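Putative glyoxalase superfamily protein (PDB 3IUZ) probably acts as an Fe(2+)-dependent dioxygenase/decarboxylase that converts 2-oxoadipate and oxygen to 2-hydroxyglutarate and carbon dioxide. Local coordinates at residues N237-V243 with F302-R308; V61-Y67 with F277-T281; H21-L25 with T68-A72. All blocks are in the same frame, centred on the assembly; numbering follows the deposited sequence.

Interaction 1: residues N237-V243 with F302-R308; sequences NHATDRV and FYEFITR
Strands 238-242 and 302-306 run parallel as neighbours in a mixed sheet. Their axes approach to 4.4 Å at 30°. H238 pairs with F302, A239 with Y303, T240 with E304, D241 with F305 and R242 with I306. Backbone bonds alternate: F302 N to N237 O (3.1 Å), A239 N to F302 O (3.2 Å), E304 N to A239 O (2.8 Å), D241 N to E304 O (2.8 Å), I306 N to D241 O (2.9 Å) and V243 N to I306 O (2.8 Å).

One face carries H238, T240, R242, F302, E304 and I306. H238 and F302 are both p in chi1. H238 CB lies 3.4 Å from the F302 ring centroid, a CH-pi contact. H238 ND1 donates to N237 OD1 (3.1 Å). E304 is extended (t, t), and T240, in m, gives its OG1 to E304 OE1 (2.7 Å). A water bridges H238 NE2 (2.5 Å) and E304 OE1 (2.9 Å). R242 forms a salt bridge with D81.

On the other face Y303 and D241 are both t, and Y303 OH donates to D241 OD2 (2.7 Å). Just beyond the paired residues, V243 CG1 touches F305 CD1 (3.9 Å).

H238, T240 and E304 form a polar cluster linked by hydrogen bond and water. With H82 it is consistent with the family's His/His/Glu iron site, though no metal is among the atoms given.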
ATOM      1  N   ASN A 237       4.716   1.422   0.191  1.00 15.65           N
ATOM      2  CA  ASN A 237       5.871   1.899   0.912  1.00 17.14           C
ATOM      3  C   ASN A 237       5.955   1.169   2.273  1.00 17.64           C
ATOM      4  O   ASN A 237       7.062   0.863   2.777  1.00 16.81           O
ATOM      5  CB  ASN A 237       5.724   3.383   1.133  1.00 16.97           C
ATOM      6  CG  ASN A 237       6.852   3.986   1.934  1.00 18.76           C
ATOM      7  OD1 ASN A 237       6.685   4.221   3.100  1.00 20.28           O
ATOM      8  ND2 ASN A 237       8.017   4.236   1.291  1.00 19.79           N
ATOM      9  N   HIS A 238       4.782   0.904   2.857  1.00 16.62           N
ATOM     10  CA  HIS A 238       4.712   0.174   4.088  1.00 17.01           C
ATOM     11  C   HIS A 238       3.307  -0.341   4.325  1.00 17.73           C
ATOM     12  O   HIS A 238       2.332   0.143   3.697  1.00 17.77           O
ATOM     13  CB  HIS A 238       5.233   1.037   5.264  1.00 17.50           C
ATOM     14  CG  HIS A 238       4.352   2.199   5.634  1.00 18.79           C
ATOM     15  ND1 HIS A 238       4.600   3.494   5.222  1.00 21.71           N
ATOM     16  CD2 HIS A 238       3.237   2.259   6.404  1.00 20.24           C
ATOM     17  CE1 HIS A 238       3.692   4.301   5.742  1.00 18.86           C
ATOM     18  NE2 HIS A 238       2.831   3.571   6.428  1.00 21.14           N
ATOM     19  N   ALA A 239       3.230  -1.381   5.147  1.00 16.55           N
ATOM     20  CA  ALA A 239       1.984  -1.831   5.712  1.00 16.64           C
ATOM     21  C   ALA A 239       2.041  -1.633   7.207  1.00 16.34           C
ATOM     22  O   ALA A 239       3.102  -1.786   7.816  1.00 16.85           O
ATOM     23  CB  ALA A 239       1.731  -3.288   5.417  1.00 14.87           C
ATOM     24  N   THR A 240       0.874  -1.391   7.799  1.00 16.46           N
ATOM     25  CA  THR A 240       0.774  -1.069   9.214  1.00 15.78           C
ATOM     26  C   THR A 240      -0.198  -1.964   9.929  1.00 15.80           C
ATOM     27  O   THR A 240      -1.291  -2.272   9.415  1.00 16.79           O
ATOM     28  CB  THR A 240       0.377   0.399   9.385  1.00 17.74           C
ATOM     29  OG1 THR A 240       1.338   1.203   8.707  1.00 19.76           O
ATOM     30  CG2 THR A 240       0.289   0.854  10.879  1.00 14.13           C
ATOM     31  N   ASP A 241       0.176  -2.341  11.143  1.00 15.54           N
ATOM     32  CA  ASP A 241      -0.505  -3.395  11.905  1.00 16.25           C
ATOM     33  C   ASP A 241      -0.989  -2.679  13.147  1.00 15.65           C
ATOM     34  O   ASP A 241      -0.189  -2.041  13.845  1.00 15.61           O
ATOM     35  CB  ASP A 241       0.517  -4.503  12.208  1.00 15.24           C
ATOM     36  CG  ASP A 241      -0.017  -5.661  13.028  1.00 18.94           C
ATOM     37  OD1 ASP A 241      -1.180  -5.644  13.509  1.00 18.55           O
ATOM     38  OD2 ASP A 241       0.769  -6.645  13.188  1.00 17.87           O
ATOM     39  N   ARG A 242      -2.296  -2.769  13.397  1.00 16.57           N
ATOM     40  CA  ARG A 242      -2.916  -2.073  14.517  1.00 15.15           C
ATOM     41  C   ARG A 242      -2.845  -2.945  15.771  1.00 16.02           C
ATOM     42  O   ARG A 242      -3.463  -4.030  15.820  1.00 17.07           O
ATOM     43  CB  ARG A 242      -4.375  -1.700  14.216  1.00 15.29           C
ATOM     44  CG  ARG A 242      -4.994  -0.847  15.312  1.00 15.32           C
ATOM     45  CD  ARG A 242      -6.517  -0.643  15.072  1.00 16.76           C
ATOM     46  NE  ARG A 242      -6.772  -0.096  13.728  1.00 17.97           N
ATOM     47  CZ  ARG A 242      -7.956  -0.013  13.156  1.00 19.54           C
ATOM     48  NH1 ARG A 242      -9.023  -0.509  13.773  1.00 17.47           N
ATOM     49  NH2 ARG A 242      -8.084   0.557  11.955  1.00 18.49           N
ATOM     50  N   VAL A 243      -2.091  -2.481  16.765  1.00 15.70           N
ATOM     51  CA  VAL A 243      -1.801  -3.250  17.977  1.00 17.26           C
ATOM     52  C   VAL A 243      -2.255  -2.482  19.194  1.00 19.03           C
ATOM     53  O   VAL A 243      -2.504  -1.255  19.141  1.00 19.61           O
ATOM     54  CB  VAL A 243      -0.280  -3.634  18.093  1.00 18.04           C
ATOM     55  CG1 VAL A 243       0.148  -4.521  16.890  1.00 14.43           C
ATOM     56  CG2 VAL A 243       0.631  -2.366  18.159  1.00 15.98           C
ATOM     57  N   PHE A 302       8.706  -1.208   4.384  1.00 16.50           N
ATOM     58  CA  PHE A 302       8.793  -1.511   5.822  1.00 16.52           C
ATOM     59  C   PHE A 302       7.447  -1.933   6.414  1.00 17.02           C
ATOM     60  O   PHE A 302       6.378  -1.822   5.755  1.00 16.00           O
ATOM     61  CB  PHE A 302       9.448  -0.372   6.650  1.00 17.36           C
ATOM     62  CG  PHE A 302       8.699   0.957   6.686  1.00 16.65           C
ATOM     63  CD1 PHE A 302       8.926   1.920   5.723  1.00 17.27           C
ATOM     64  CD2 PHE A 302       7.801   1.249   7.708  1.00 15.22           C
ATOM     65  CE1 PHE A 302       8.314   3.152   5.772  1.00 19.26           C
ATOM     66  CE2 PHE A 302       7.141   2.472   7.750  1.00 18.44           C
ATOM     67  CZ  PHE A 302       7.416   3.442   6.781  1.00 19.17           C
ATOM     68  N   TYR A 303       7.520  -2.506   7.609  1.00 15.90           N
ATOM     69  CA  TYR A 303       6.362  -2.961   8.387  1.00 16.34           C
ATOM     70  C   TYR A 303       6.277  -2.079   9.604  1.00 16.24           C
ATOM     71  O   TYR A 303       7.257  -1.904  10.328  1.00 18.31           O
ATOM     72  CB  TYR A 303       6.550  -4.412   8.810  1.00 16.08           C
ATOM     73  CG  TYR A 303       5.322  -5.119   9.355  1.00 15.16           C
ATOM     74  CD1 TYR A 303       4.977  -5.037  10.697  1.00 15.02           C
ATOM     75  CD2 TYR A 303       4.567  -5.945   8.551  1.00 17.70           C
ATOM     76  CE1 TYR A 303       3.879  -5.700  11.203  1.00 15.24           C
ATOM     77  CE2 TYR A 303       3.486  -6.650   9.062  1.00 17.00           C
ATOM     78  CZ  TYR A 303       3.136  -6.520  10.360  1.00 14.90           C
ATOM     79  OH  TYR A 303       2.028  -7.193  10.849  1.00 17.76           O
ATOM     80  N   GLU A 304       5.088  -1.536   9.840  1.00 16.09           N
ATOM     81  CA  GLU A 304       4.862  -0.526  10.835  1.00 15.05           C
ATOM     82  C   GLU A 304       3.745  -0.943  11.793  1.00 15.09           C
ATOM     83  O   GLU A 304       2.857  -1.716  11.437  1.00 13.55           O
ATOM     84  CB  GLU A 304       4.475   0.794  10.132  1.00 16.58           C
ATOM     85  CG  GLU A 304       4.057   1.969  11.069  1.00 18.15           C
ATOM     86  CD  GLU A 304       3.696   3.205  10.267  1.00 22.84           C
ATOM     87  OE1 GLU A 304       2.540   3.329   9.810  1.00 24.12           O
ATOM     88  OE2 GLU A 304       4.604   4.018  10.055  1.00 24.02           O
ATOM     89  N   PHE A 305       3.815  -0.418  12.999  1.00 14.33           N
ATOM     90  CA  PHE A 305       2.835  -0.664  14.031  1.00 15.56           C
ATOM     91  C   PHE A 305       2.144   0.642  14.413  1.00 15.74           C
ATOM     92  O   PHE A 305       2.762   1.712  14.428  1.00 14.90           O
ATOM     93  CB  PHE A 305       3.495  -1.213  15.286  1.00 15.19           C
ATOM     94  CG  PHE A 305       4.174  -2.510  15.081  1.00 17.20           C
ATOM     95  CD1 PHE A 305       3.461  -3.673  14.973  1.00 17.45           C
ATOM     96  CD2 PHE A 305       5.542  -2.570  14.959  1.00 20.99           C
ATOM     97  CE1 PHE A 305       4.087  -4.895  14.765  1.00 18.90           C
ATOM     98  CE2 PHE A 305       6.158  -3.819  14.772  1.00 23.94           C
ATOM     99  CZ  PHE A 305       5.408  -4.957  14.674  1.00 20.68           C
ATOM    100  N   ILE A 306       0.866   0.527  14.785  1.00 15.77           N
ATOM    101  CA  ILE A 306       0.096   1.702  15.153  1.00 15.67           C
ATOM    102  C   ILE A 306      -0.839   1.315  16.283  1.00 15.76           C
ATOM    103  O   ILE A 306      -1.352   0.200  16.309  1.00 16.34           O
ATOM    104  CB  ILE A 306      -0.723   2.229  13.961  1.00 15.79           C
ATOM    105  CG1 ILE A 306      -1.333   3.617  14.266  1.00 17.65           C
ATOM    106  CG2 ILE A 306      -1.790   1.216  13.528  1.00 13.63           C
ATOM    107  CD1 ILE A 306      -1.678   4.398  12.918  1.00 15.76           C
ATOM    108  N   THR A 307      -1.010   2.231  17.230  1.00 15.70           N
ATOM    109  CA  THR A 307      -2.071   2.137  18.222  0.50 16.09           C
ATOM    110  C   THR A 307      -3.021   3.351  18.039  1.00 17.14           C
ATOM    111  O   THR A 307      -2.567   4.500  17.869  1.00 17.31           O
ATOM    112  CB  THR A 307      -1.506   2.055  19.674  0.50 16.19           C
ATOM    113  OG1 THR A 307      -0.916   0.770  19.886  0.50 13.86           O
ATOM    114  CG2 THR A 307      -2.605   2.257  20.716  0.50 13.51           C
ATOM    115  N   ARG A 308      -4.315   3.092  18.031  1.00 18.26           N
ATOM    116  CA  ARG A 308      -5.306   4.147  17.811  1.00 19.15           C
ATOM    117  C   ARG A 308      -6.243   4.103  19.007  1.00 20.80           C
ATOM    118  O   ARG A 308      -6.949   3.115  19.211  1.00 19.30           O
ATOM    119  CB  ARG A 308      -6.113   3.924  16.544  1.00 18.78           C
ATOM    120  CG  ARG A 308      -5.358   4.023  15.290  1.00 17.85           C
ATOM    121  CD  ARG A 308      -6.306   3.704  14.119  1.00 20.30           C
ATOM    122  NE  ARG A 308      -5.641   3.848  12.831  1.00 17.83           N
ATOM    123  CZ  ARG A 308      -5.238   4.993  12.305  1.00 15.75           C
ATOM    124  NH1 ARG A 308      -5.459   6.176  12.901  1.00 17.36           N
ATOM    125  NH2 ARG A 308      -4.654   4.956  11.121  1.00 16.50           N
TER
HETATM  126  O   HOH W   1       1.773   5.314   7.841  1.00 39.22           O
HETATM  127  O   HOH W   2      -4.865   0.405  18.671  1.00 18.58           O

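Interaction 2: residues V61-Y67 with F277-T281; sequences VPTGRAY and FRADT
A carboxylate from a loop meets the N-terminus of a helix, with one phenylalanine ring packed beside it. The contact joins the start of helix 62-73 to the loop between strands 275-276 and 281-287. V61 holds the N-cap position but has no polar side chain to offer the helix. D280, more than 200 residues later in the chain, brings a carboxylate there instead.

The helix begins at P62, and R65 N bonds to V61 O (3.0 Å), A66 N to P62 O (3.0 Å) and Y67 N to T63 O (3.1 Å). Residues 277-280 are polyproline-II-like, with phi -64 to -78° and psi 138 to 157°. The three-residue repeat puts F277 and D280 on the same side, toward the helix, while R278 and A279 point away. The closest CA pair is V61 and D280, at 6.0 Å.

D280 has chi1 in m and grips T63 twice. T63 N donates to D280 OD2 (3.1 Å), nearly straight at 167°. T63, also m, donates from OG1 to D280 OD1 (2.6 Å). V61 CG1 comes within 3.2 Å of D280 OD2. The same m rotamer lays T63 CG2 over the face of the F277 ring, 3.6 Å from its centroid, as a CH-pi contact. F277 is m as well, and its CE2 meets Y67 CB at 4.0 Å. Y67 is t in chi1, and its ring end leads away from the loop.

Strand 293-306 lies beside both segments. Its S301 touches V61, its Y303 pairs with F277 through the backbone, and its F305 meets the Y67 ring edge-to-face.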
ATOM      1  N   VAL A  61       9.273  -7.716   2.347  1.00 19.29           N
ATOM      2  CA  VAL A  61       9.632  -7.059   3.604  1.00 17.44           C
ATOM      3  C   VAL A  61       9.923  -8.173   4.632  1.00 17.62           C
ATOM      4  O   VAL A  61       9.090  -8.534   5.440  1.00 18.09           O
ATOM      5  CB  VAL A  61       8.548  -6.119   4.050  1.00 17.51           C
ATOM      6  CG1 VAL A  61       8.992  -5.357   5.382  1.00 16.11           C
ATOM      7  CG2 VAL A  61       8.213  -5.125   2.945  1.00 16.72           C
ATOM      8  N   PRO A  62      11.138  -8.777   4.546  1.00 17.76           N
ATOM      9  CA  PRO A  62      11.505  -9.889   5.370  1.00 18.47           C
ATOM     10  C   PRO A  62      11.407  -9.644   6.884  1.00 17.83           C
ATOM     11  O   PRO A  62      11.091 -10.545   7.604  1.00 18.41           O
ATOM     12  CB  PRO A  62      12.930 -10.221   4.909  1.00 18.93           C
ATOM     13  CG  PRO A  62      13.357  -9.130   4.077  1.00 19.49           C
ATOM     14  CD  PRO A  62      12.152  -8.504   3.515  1.00 17.89           C
ATOM     15  N   THR A  63      11.598  -8.426   7.359  1.00 18.20           N
ATOM     16  CA  THR A  63      11.442  -8.157   8.786  1.00 18.63           C
ATOM     17  C   THR A  63       9.976  -8.277   9.196  1.00 19.20           C
ATOM     18  O   THR A  63       9.656  -8.768  10.290  1.00 18.31           O
ATOM     19  CB  THR A  63      12.056  -6.758   9.154  1.00 20.19           C
ATOM     20  OG1 THR A  63      13.424  -6.688   8.662  1.00 20.90           O
ATOM     21  CG2 THR A  63      12.074  -6.568  10.608  1.00 19.14           C
ATOM     22  N   GLY A  64       9.075  -7.866   8.294  1.00 19.03           N
ATOM     23  CA  GLY A  64       7.660  -8.097   8.468  1.00 19.74           C
ATOM     24  C   GLY A  64       7.300  -9.557   8.496  1.00 19.50           C
ATOM     25  O   GLY A  64       6.538  -9.986   9.314  1.00 19.39           O
ATOM     26  N   ARG A  65       7.857 -10.323   7.564  1.00 20.59           N
ATOM     27  CA  ARG A  65       7.634 -11.751   7.520  1.00 21.40           C
ATOM     28  C   ARG A  65       8.070 -12.428   8.822  1.00 21.33           C
ATOM     29  O   ARG A  65       7.342 -13.300   9.331  1.00 22.52           O
ATOM     30  CB  ARG A  65       8.360 -12.316   6.302  1.00 22.12           C
ATOM     31  CG  ARG A  65       7.899 -13.696   5.838  1.00 27.12           C
ATOM     32  CD  ARG A  65       8.275 -13.899   4.365  1.00 29.90           C
ATOM     33  NE  ARG A  65       9.735 -13.899   4.133  1.00 33.10           N
ATOM     34  CZ  ARG A  65      10.437 -13.029   3.374  1.00 38.08           C
ATOM     35  NH1 ARG A  65       9.870 -11.995   2.709  1.00 38.57           N
ATOM     36  NH2 ARG A  65      11.757 -13.191   3.270  1.00 35.79           N
ATOM     37  N   ALA A  66       9.210 -12.008   9.392  1.00 19.27           N
ATOM     38  CA  ALA A  66       9.698 -12.530  10.677  1.00 19.25           C
ATOM     39  C   ALA A  66       8.747 -12.302  11.826  1.00 19.16           C
ATOM     40  O   ALA A  66       8.408 -13.227  12.604  1.00 18.56           O
ATOM     41  CB  ALA A  66      11.074 -11.870  11.044  1.00 18.45           C
ATOM     42  N   TYR A  67       8.327 -11.041  11.953  1.00 18.42           N
ATOM     43  CA  TYR A  67       7.341 -10.645  12.929  1.00 18.05           C
ATOM     44  C   TYR A  67       6.047 -11.465  12.768  1.00 17.44           C
ATOM     45  O   TYR A  67       5.558 -12.059  13.733  1.00 16.95           O
ATOM     46  CB  TYR A  67       7.013  -9.135  12.868  1.00 17.76           C
ATOM     47  CG  TYR A  67       5.871  -8.805  13.821  1.00 18.09           C
ATOM     48  CD1 TYR A  67       6.105  -8.718  15.182  1.00 17.19           C
ATOM     49  CD2 TYR A  67       4.543  -8.653  13.365  1.00 17.05           C
ATOM     50  CE1 TYR A  67       5.062  -8.493  16.077  1.00 18.09           C
ATOM     51  CE2 TYR A  67       3.507  -8.416  14.250  1.00 16.34           C
ATOM     52  CZ  TYR A  67       3.776  -8.326  15.590  1.00 17.66           C
ATOM     53  OH  TYR A  67       2.789  -8.118  16.477  1.00 19.01           O
ATOM     54  N   PHE A 277       9.577  -1.074  12.049  1.00 17.15           N
ATOM     55  CA  PHE A 277      10.869  -1.614  11.652  1.00 17.37           C
ATOM     56  C   PHE A 277      11.470  -0.735  10.578  1.00 17.81           C
ATOM     57  O   PHE A 277      10.759  -0.119   9.784  1.00 17.05           O
ATOM     58  CB  PHE A 277      10.768  -3.016  11.077  1.00 16.02           C
ATOM     59  CG  PHE A 277      10.302  -4.028  12.059  1.00 18.92           C
ATOM     60  CD1 PHE A 277      11.142  -4.498  13.048  1.00 19.93           C
ATOM     61  CD2 PHE A 277       9.037  -4.557  11.983  1.00 18.50           C
ATOM     62  CE1 PHE A 277      10.724  -5.437  13.947  1.00 18.72           C
ATOM     63  CE2 PHE A 277       8.599  -5.510  12.906  1.00 20.37           C
ATOM     64  CZ  PHE A 277       9.441  -5.942  13.884  1.00 20.01           C
ATOM     65  N   ARG A 278      12.803  -0.670  10.551  1.00 18.29           N
ATOM     66  CA  ARG A 278      13.473  -0.021   9.427  0.50 17.77           C
ATOM     67  C   ARG A 278      13.167  -0.813   8.152  1.00 17.70           C
ATOM     68  O   ARG A 278      12.831  -2.010   8.193  1.00 17.86           O
ATOM     69  CB  ARG A 278      14.990   0.106   9.676  0.50 18.38           C
ATOM     70  CG  ARG A 278      15.358   1.176  10.711  0.50 19.42           C
ATOM     71  CD  ARG A 278      16.650   0.908  11.468  0.50 21.00           C
ATOM     72  NE  ARG A 278      16.915   1.903  12.529  0.50 23.91           N
ATOM     73  CZ  ARG A 278      17.156   1.622  13.819  0.50 23.62           C
ATOM     74  NH1 ARG A 278      17.218   0.366  14.268  0.50 24.04           N
ATOM     75  NH2 ARG A 278      17.385   2.603  14.668  0.50 24.01           N
ATOM     76  N   ALA A 279      13.293  -0.132   7.029  1.00 16.53           N
ATOM     77  CA  ALA A 279      13.036  -0.717   5.736  1.00 17.37           C
ATOM     78  C   ALA A 279      14.117  -1.711   5.368  1.00 18.10           C
ATOM     79  O   ALA A 279      15.303  -1.490   5.570  1.00 18.88           O
ATOM     80  CB  ALA A 279      12.905   0.380   4.623  1.00 14.29           C
ATOM     81  N   ASP A 280      13.687  -2.807   4.802  1.00 19.39           N
ATOM     82  CA  ASP A 280      14.582  -3.821   4.311  1.00 20.64           C
ATOM     83  C   ASP A 280      15.171  -3.377   2.972  1.00 19.89           C
ATOM     84  O   ASP A 280      14.450  -2.867   2.132  1.00 20.06           O
ATOM     85  CB  ASP A 280      13.748  -5.111   4.156  1.00 22.27           C
ATOM     86  CG  ASP A 280      13.366  -5.699   5.507  1.00 25.62           C
ATOM     87  OD1 ASP A 280      14.302  -5.971   6.317  1.00 28.58           O
ATOM     88  OD2 ASP A 280      12.164  -5.876   5.771  1.00 24.09           O
ATOM     89  N   THR A 281      16.475  -3.592   2.772  1.00 19.18           N
ATOM     90  CA  THR A 281      17.144  -3.216   1.568  1.00 20.36           C
ATOM     91  C   THR A 281      16.772  -4.154   0.432  1.00 21.73           C
ATOM     92  O   THR A 281      16.608  -5.325   0.663  1.00 22.85           O
ATOM     93  CB  THR A 281      18.653  -3.262   1.839  1.00 21.20           C
ATOM     94  OG1 THR A 281      18.920  -2.343   2.909  1.00 19.34           O
ATOM     95  CG2 THR A 281      19.461  -2.878   0.652  1.00 19.37           C
TER

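Interaction 3: residues H21-L25 with T68-A72; sequences HLLSL and TDDVA
L25 lays its isobutyl group over the flank of helix 62-73, across T68, V71 and A72. Its chi1 is t and its chi2 is p, and this turns the end of the side chain toward that helix although CA-to-CB points sideways. L25 CD1 is 3.5 Å from T68 O and 3.7 Å from V71 CG1. L25 CD2 is 3.7 Å from T68 CB. A72 closes the patch, with its N 4.1 Å from L25 CD1.

Both segments are helical. Segment 21-25 is the end of helix 16-25, and 68-72 lies within helix 62-73. Their axes cross steeply, at 76°, with a closest approach of 10.2 Å. L25 and A72 are the closest CA pair, at 5.5 Å.

H21 adds a polar edge. In its t rotamer the ring comes nearer the other helix, and H21 CE1 is 4.1 Å from A72 CB. Water links the two helices: it is 2.8 Å from H21 NE2, 2.8 Å from T68 OG1, and it donates to D69 OD1 at 2.6 Å. T68, with chi1 in p, also hydrogen-bonds G64 O one turn back. S24 OG donates to H21 O (3.0 Å), near the end of its own helix.

This is a small, steep helix-helix crossing, apolar at L25 and hydrated at H21. L22, on the same helix, packs on helices 4-14 and 42-60. T68 also rests on L58 of helix 42-60, and L25 and T68 both touch V78 in the loop before strand 80-87.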
ATOM      1  N   HIS A  21      -2.482 -19.629   5.388  1.00 23.16           N
ATOM      2  CA  HIS A  21      -1.595 -18.890   6.301  1.00 24.77           C
ATOM      3  C   HIS A  21      -2.143 -17.475   6.534  1.00 24.75           C
ATOM      4  O   HIS A  21      -2.228 -16.996   7.668  1.00 24.17           O
ATOM      5  CB  HIS A  21      -0.190 -18.790   5.696  1.00 25.74           C
ATOM      6  CG  HIS A  21       0.734 -17.842   6.410  1.00 29.55           C
ATOM      7  ND1 HIS A  21       1.250 -18.097   7.670  1.00 34.87           N
ATOM      8  CD2 HIS A  21       1.294 -16.672   6.011  1.00 33.62           C
ATOM      9  CE1 HIS A  21       2.037 -17.099   8.035  1.00 33.31           C
ATOM     10  NE2 HIS A  21       2.104 -16.235   7.038  1.00 34.67           N
ATOM     11  N   LEU A  22      -2.532 -16.823   5.445  1.00 24.14           N
ATOM     12  CA  LEU A  22      -3.013 -15.465   5.531  1.00 25.01           C
ATOM     13  C   LEU A  22      -4.291 -15.368   6.412  1.00 24.22           C
ATOM     14  O   LEU A  22      -4.428 -14.432   7.218  1.00 23.03           O
ATOM     15  CB  LEU A  22      -3.234 -14.904   4.117  1.00 25.23           C
ATOM     16  CG  LEU A  22      -3.144 -13.383   4.029  1.00 27.39           C
ATOM     17  CD1 LEU A  22      -1.807 -12.860   4.564  1.00 27.63           C
ATOM     18  CD2 LEU A  22      -3.397 -12.942   2.593  1.00 30.73           C
ATOM     19  N   LEU A  23      -5.197 -16.342   6.284  1.00 23.82           N
ATOM     20  CA  LEU A  23      -6.454 -16.288   7.027  1.00 23.77           C
ATOM     21  C   LEU A  23      -6.189 -16.590   8.499  1.00 24.28           C
ATOM     22  O   LEU A  23      -6.892 -16.110   9.372  1.00 25.28           O
ATOM     23  CB  LEU A  23      -7.526 -17.230   6.456  1.00 24.33           C
ATOM     24  CG  LEU A  23      -8.169 -16.874   5.101  1.00 25.52           C
ATOM     25  CD1 LEU A  23      -8.988 -18.035   4.565  1.00 27.35           C
ATOM     26  CD2 LEU A  23      -9.042 -15.626   5.175  1.00 27.53           C
ATOM     27  N   SER A  24      -5.168 -17.381   8.811  1.00 24.42           N
ATOM     28  CA  SER A  24      -4.896 -17.591  10.215  1.00 25.11           C
ATOM     29  C   SER A  24      -4.157 -16.391  10.817  1.00 24.54           C
ATOM     30  O   SER A  24      -4.222 -16.189  12.005  1.00 25.06           O
ATOM     31  CB  SER A  24      -4.115 -18.871  10.437  1.00 26.04           C
ATOM     32  OG  SER A  24      -2.776 -18.641  10.092  1.00 29.22           O
ATOM     33  N   LEU A  25      -3.515 -15.572   9.994  1.00 24.66           N
ATOM     34  CA  LEU A  25      -2.679 -14.467  10.489  1.00 24.22           C
ATOM     35  C   LEU A  25      -3.462 -13.138  10.632  1.00 24.46           C
ATOM     36  O   LEU A  25      -3.377 -12.483  11.665  1.00 23.20           O
ATOM     37  CB  LEU A  25      -1.511 -14.233   9.535  1.00 23.77           C
ATOM     38  CG  LEU A  25      -0.589 -13.065   9.828  1.00 23.82           C
ATOM     39  CD1 LEU A  25       0.148 -13.263  11.161  1.00 20.54           C
ATOM     40  CD2 LEU A  25       0.364 -12.856   8.592  1.00 22.46           C
ATOM     41  N   THR A  68       5.500 -11.500  11.564  1.00 17.11           N
ATOM     42  CA  THR A  68       4.217 -12.147  11.382  1.00 18.20           C
ATOM     43  C   THR A  68       4.338 -13.665  11.518  1.00 18.86           C
ATOM     44  O   THR A  68       3.403 -14.309  11.998  1.00 18.66           O
ATOM     45  CB  THR A  68       3.563 -11.795  10.023  1.00 18.56           C
ATOM     46  OG1 THR A  68       4.444 -12.155   8.970  1.00 18.81           O
ATOM     47  CG2 THR A  68       3.172 -10.284   9.931  1.00 15.67           C
ATOM     48  N   ASP A  69       5.495 -14.256  11.128  1.00 19.38           N
ATOM     49  CA  ASP A  69       5.727 -15.692  11.419  1.00 19.58           C
ATOM     50  C   ASP A  69       5.606 -16.002  12.936  1.00 20.07           C
ATOM     51  O   ASP A  69       5.026 -17.028  13.344  1.00 19.21           O
ATOM     52  CB  ASP A  69       7.095 -16.143  10.915  1.00 20.45           C
ATOM     53  CG  ASP A  69       7.145 -16.361   9.403  1.00 21.17           C
ATOM     54  OD1 ASP A  69       6.092 -16.317   8.720  1.00 22.29           O
ATOM     55  OD2 ASP A  69       8.273 -16.555   8.879  1.00 19.04           O
ATOM     56  N   ASP A  70       6.159 -15.130  13.784  1.00 19.54           N
ATOM     57  CA  ASP A  70       6.012 -15.299  15.219  1.00 20.25           C
ATOM     58  C   ASP A  70       4.539 -15.157  15.639  1.00 20.21           C
ATOM     59  O   ASP A  70       4.050 -15.867  16.502  1.00 20.84           O
ATOM     60  CB  ASP A  70       6.809 -14.265  16.003  1.00 20.78           C
ATOM     61  CG  ASP A  70       8.302 -14.506  15.988  1.00 22.63           C
ATOM     62  OD1 ASP A  70       8.810 -15.522  15.434  1.00 24.18           O
ATOM     63  OD2 ASP A  70       8.970 -13.624  16.568  1.00 22.44           O
ATOM     64  N   VAL A  71       3.838 -14.215  15.048  1.00 20.37           N
ATOM     65  CA  VAL A  71       2.404 -14.038  15.389  1.00 20.52           C
ATOM     66  C   VAL A  71       1.635 -15.332  15.102  1.00 20.84           C
ATOM     67  O   VAL A  71       0.932 -15.837  15.961  1.00 20.10           O
ATOM     68  CB  VAL A  71       1.811 -12.798  14.655  1.00 20.43           C
ATOM     69  CG1 VAL A  71       0.263 -12.730  14.777  1.00 20.45           C
ATOM     70  CG2 VAL A  71       2.478 -11.505  15.213  1.00 17.26           C
ATOM     71  N   ALA A  72       1.788 -15.866  13.893  1.00 21.73           N
ATOM     72  CA  ALA A  72       1.136 -17.101  13.532  1.00 22.96           C
ATOM     73  C   ALA A  72       1.549 -18.224  14.473  1.00 23.82           C
ATOM     74  O   ALA A  72       0.695 -18.950  14.979  1.00 24.18           O
ATOM     75  CB  ALA A  72       1.426 -17.480  12.051  1.00 22.61           C
TER
HETATM   76  O   HOH W   3       4.265 -14.660   7.817  1.00 26.82           O

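Interaction 1 is the buried core contact. It is a strand pair, held by regular backbone bonds and by polar side chains that meet on its two faces. Interactions 2 and 3 are partly buried and lie farther from the centre of the chain. Both use helix 62-73: its N-terminal part in interaction 2, the following residues in interaction 3. Interaction 2 relies on one carboxylate and an aromatic ring. Interaction 3 relies on leucine packing and a water. Y303 of strand 293-306 touches both of the other contacts. Y303 O lies 3.0 Å from F277 N, a probable hydrogen bond between interactions 1 and 2. Y303 OH packs 3.4 Å from T68 CG2 of interaction 3.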